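Local structure of divalent-cation tolerance protein CutA (4NYP) at residues A[32-37]-A[47-52]. The protein takes part in resistance toward heavy metals, working as a homotrimer that binds copper at the interface between two trimers. Residues are numbered along the deposited sequence; the frame is centred on the assembly and turned at random.
Sequences LREHRA and EDKEVG. With SO4 (sulfate ion), chain K.
Arg-33, His-35 and Ala-37 face Gly-52, Glu-50 and Asp-48 as antiparallel hydrogen-bonded pairs, six N-H...O=C bonds joining the two arms of the 31-40/45-57 hairpin, whose segment axes run at 150° to each other. On the face carrying these residues, a polar relay starts at the sulfate, probably taken from the crystallisation liquor. Arg-33 NE donates to SO4 O1 at 3.0 Å and NH1 to SO4 O3 at 2.9 Å, O3 lying at the guanidinium edge, near its plane. The same group turns NH2 to His-35 ND1, 3.0 Å away and nearly in both planes. Gly-52, with no side chain, lets its CA come within 3.3 Å of Arg-33 NH2. With ND1 accepting, His-35 NE2 is the donor to Glu-50 OE1 (2.9 Å), approaching the anti side of a carboxylate set at 82° to the ring. His-35 chi1 of 67° puts CG between the backbone N and carbonyl carbon, swinging the imidazole across toward Glu-50. Tyr-75 and Thr-7 bind Glu-50 OE2, so the buried carboxylate is held at both oxygens. Asp-48, paired with Ala-37, is a copper-binding residue. On the other face, Lys-49 NZ forms a salt bridge with Glu-34 OE1 (2.8 Å), while Trp-11 NE1 bonds OE2. Lys-49 CG lies over one face of the Arg-36 guanidinium, offset toward its rim, 3.4 Å from NH1; Arg-36 NE makes a longer salt bridge to Glu-47 OE2 at 3.6 Å. Arg-36 and Ala-37 continue the sheet into the second subunit. Arg-33 residues of all three subunits bind the sulfate, marking an anion site shared by the trimer; the bond directions fix the imidazole's orientation, and the Glu-50 carboxylate would be expected to polarise it, strengthening ND1 as acceptor for Arg-33.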
loop_
_atom_site.group_PDB
_atom_site.type_symbol
_atom_site.label_atom_id
_atom_site.label_comp_id
_atom_site.label_asym_id
_atom_site.label_seq_id
_atom_site.Cartn_x
_atom_site.Cartn_y
_atom_site.Cartn_z
ATOM N N LEU A 32 -2.100 -8.163 -6.589
ATOM C CA LEU A 32 -2.992 -7.315 -7.371
ATOM C C LEU A 32 -4.417 -7.289 -6.821
ATOM O O LEU A 32 -4.914 -8.283 -6.297
ATOM C CB LEU A 32 -3.042 -7.787 -8.828
ATOM C CG LEU A 32 -1.845 -7.598 -9.776
ATOM C CD1 LEU A 32 -0.613 -8.336 -9.261
ATOM C CD2 LEU A 32 -2.233 -8.125 -11.157
ATOM N N ARG A 33 -5.062 -6.135 -6.935
ATOM C CA ARG A 33 -6.443 -5.973 -6.491
ATOM C C ARG A 33 -7.030 -4.755 -7.194
ATOM O O ARG A 33 -6.295 -3.839 -7.588
ATOM C CB ARG A 33 -6.528 -5.799 -4.964
ATOM C CG ARG A 33 -6.238 -4.387 -4.436
ATOM C CD ARG A 33 -4.762 -4.047 -4.471
ATOM N NE ARG A 33 -4.466 -2.696 -3.975
ATOM C CZ ARG A 33 -4.710 -1.569 -4.644
ATOM N NH1 ARG A 33 -4.394 -0.397 -4.107
ATOM N NH2 ARG A 33 -5.263 -1.610 -5.848
ATOM N N GLU A 34 -8.349 -4.742 -7.358
ATOM C CA GLU A 34 -9.004 -3.622 -8.018
ATOM C C GLU A 34 -9.139 -2.427 -7.093
ATOM O O GLU A 34 -9.027 -2.550 -5.872
ATOM C CB GLU A 34 -10.404 -3.999 -8.481
ATOM C CG GLU A 34 -10.519 -5.285 -9.250
ATOM C CD GLU A 34 -11.919 -5.471 -9.807
ATOM O OE1 GLU A 34 -12.873 -4.928 -9.204
ATOM O OE2 GLU A 34 -12.067 -6.164 -10.837
ATOM N N HIS A 35 -9.373 -1.266 -7.694
ATOM C CA HIS A 35 -9.594 -0.035 -6.951
ATOM C C HIS A 35 -10.315 0.936 -7.870
ATOM O O HIS A 35 -10.341 0.745 -9.093
ATOM C CB HIS A 35 -8.271 0.578 -6.444
ATOM C CG HIS A 35 -7.363 1.076 -7.528
ATOM N ND1 HIS A 35 -6.157 0.478 -7.818
ATOM C CD2 HIS A 35 -7.475 2.127 -8.374
ATOM C CE1 HIS A 35 -5.563 1.138 -8.796
ATOM N NE2 HIS A 35 -6.341 2.143 -9.152
ATOM N N ARG A 36 -10.923 1.957 -7.270
ATOM C CA ARG A 36 -11.636 2.982 -8.013
ATOM C C ARG A 36 -10.683 4.162 -8.122
ATOM O O ARG A 36 -10.270 4.732 -7.113
ATOM C CB ARG A 36 -12.893 3.416 -7.257
ATOM C CG ARG A 36 -14.004 3.925 -8.154
ATOM C CD ARG A 36 -14.881 2.770 -8.603
ATOM N NE ARG A 36 -15.762 3.137 -9.704
ATOM C CZ ARG A 36 -16.702 2.340 -10.200
ATOM N NH1 ARG A 36 -16.887 1.131 -9.685
ATOM N NH2 ARG A 36 -17.451 2.746 -11.215
ATOM N N ALA A 37 -10.323 4.526 -9.344
ATOM C CA ALA A 37 -9.400 5.633 -9.530
ATOM C C ALA A 37 -10.073 6.927 -9.974
ATOM O O ALA A 37 -10.959 6.924 -10.832
ATOM C CB ALA A 37 -8.319 5.238 -10.538
ATOM N N GLU A 47 -12.875 9.066 -13.902
ATOM C CA GLU A 47 -13.203 8.056 -12.904
ATOM C C GLU A 47 -13.119 6.721 -13.622
ATOM O O GLU A 47 -13.663 6.572 -14.711
ATOM C CB GLU A 47 -14.619 8.250 -12.370
ATOM C CG GLU A 47 -14.949 7.307 -11.229
ATOM C CD GLU A 47 -16.378 7.450 -10.749
ATOM O OE1 GLU A 47 -16.853 8.597 -10.621
ATOM O OE2 GLU A 47 -17.018 6.413 -10.489
ATOM N N ASP A 48 -12.446 5.747 -13.026
ATOM C CA ASP A 48 -12.319 4.461 -13.694
ATOM C C ASP A 48 -11.800 3.368 -12.775
ATOM O O ASP A 48 -10.939 3.614 -11.928
ATOM C CB ASP A 48 -11.372 4.605 -14.888
ATOM C CG ASP A 48 -11.436 3.428 -15.829
ATOM O OD1 ASP A 48 -10.571 3.337 -16.727
ATOM O OD2 ASP A 48 -12.358 2.596 -15.680
ATOM N N LYS A 49 -12.327 2.158 -12.943
ATOM C CA LYS A 49 -11.866 1.033 -12.144
ATOM C C LYS A 49 -10.519 0.614 -12.718
ATOM O O LYS A 49 -10.335 0.618 -13.931
ATOM C CB LYS A 49 -12.851 -0.138 -12.226
ATOM C CG LYS A 49 -14.166 0.094 -11.494
ATOM C CD LYS A 49 -14.966 -1.197 -11.346
ATOM C CE LYS A 49 -14.198 -2.237 -10.534
ATOM N NZ LYS A 49 -14.981 -3.500 -10.366
ATOM N N GLU A 50 -9.576 0.279 -11.846
ATOM C CA GLU A 50 -8.246 -0.149 -12.265
ATOM C C GLU A 50 -7.816 -1.352 -11.447
ATOM O O GLU A 50 -8.486 -1.745 -10.485
ATOM C CB GLU A 50 -7.197 0.942 -12.018
ATOM C CG GLU A 50 -7.269 2.177 -12.887
ATOM C CD GLU A 50 -6.013 3.025 -12.763
ATOM O OE1 GLU A 50 -5.682 3.455 -11.635
ATOM O OE2 GLU A 50 -5.349 3.254 -13.797
ATOM N N VAL A 51 -6.685 -1.925 -11.842
ATOM C CA VAL A 51 -6.098 -3.036 -11.109
ATOM C C VAL A 51 -4.782 -2.476 -10.573
ATOM O O VAL A 51 -3.890 -2.114 -11.348
ATOM C CB VAL A 51 -5.800 -4.263 -12.012
ATOM C CG1 VAL A 51 -5.034 -5.307 -11.215
ATOM C CG2 VAL A 51 -7.108 -4.876 -12.535
ATOM N N GLY A 52 -4.683 -2.365 -9.251
ATOM C CA GLY A 52 -3.470 -1.858 -8.632
ATOM C C GLY A 52 -2.543 -3.040 -8.435
ATOM O O GLY A 52 -2.994 -4.121 -8.046
HETATM S S SO4 K . -3.183 -1.477 -0.756
HETATM O O1 SO4 K . -2.636 -2.460 -1.651
HETATM O O2 SO4 K . -3.711 -2.142 0.417
HETATM O O3 SO4 K . -4.026 -0.634 -1.286
HETATM O O4 SO4 K . -1.861 -0.688 -0.230
#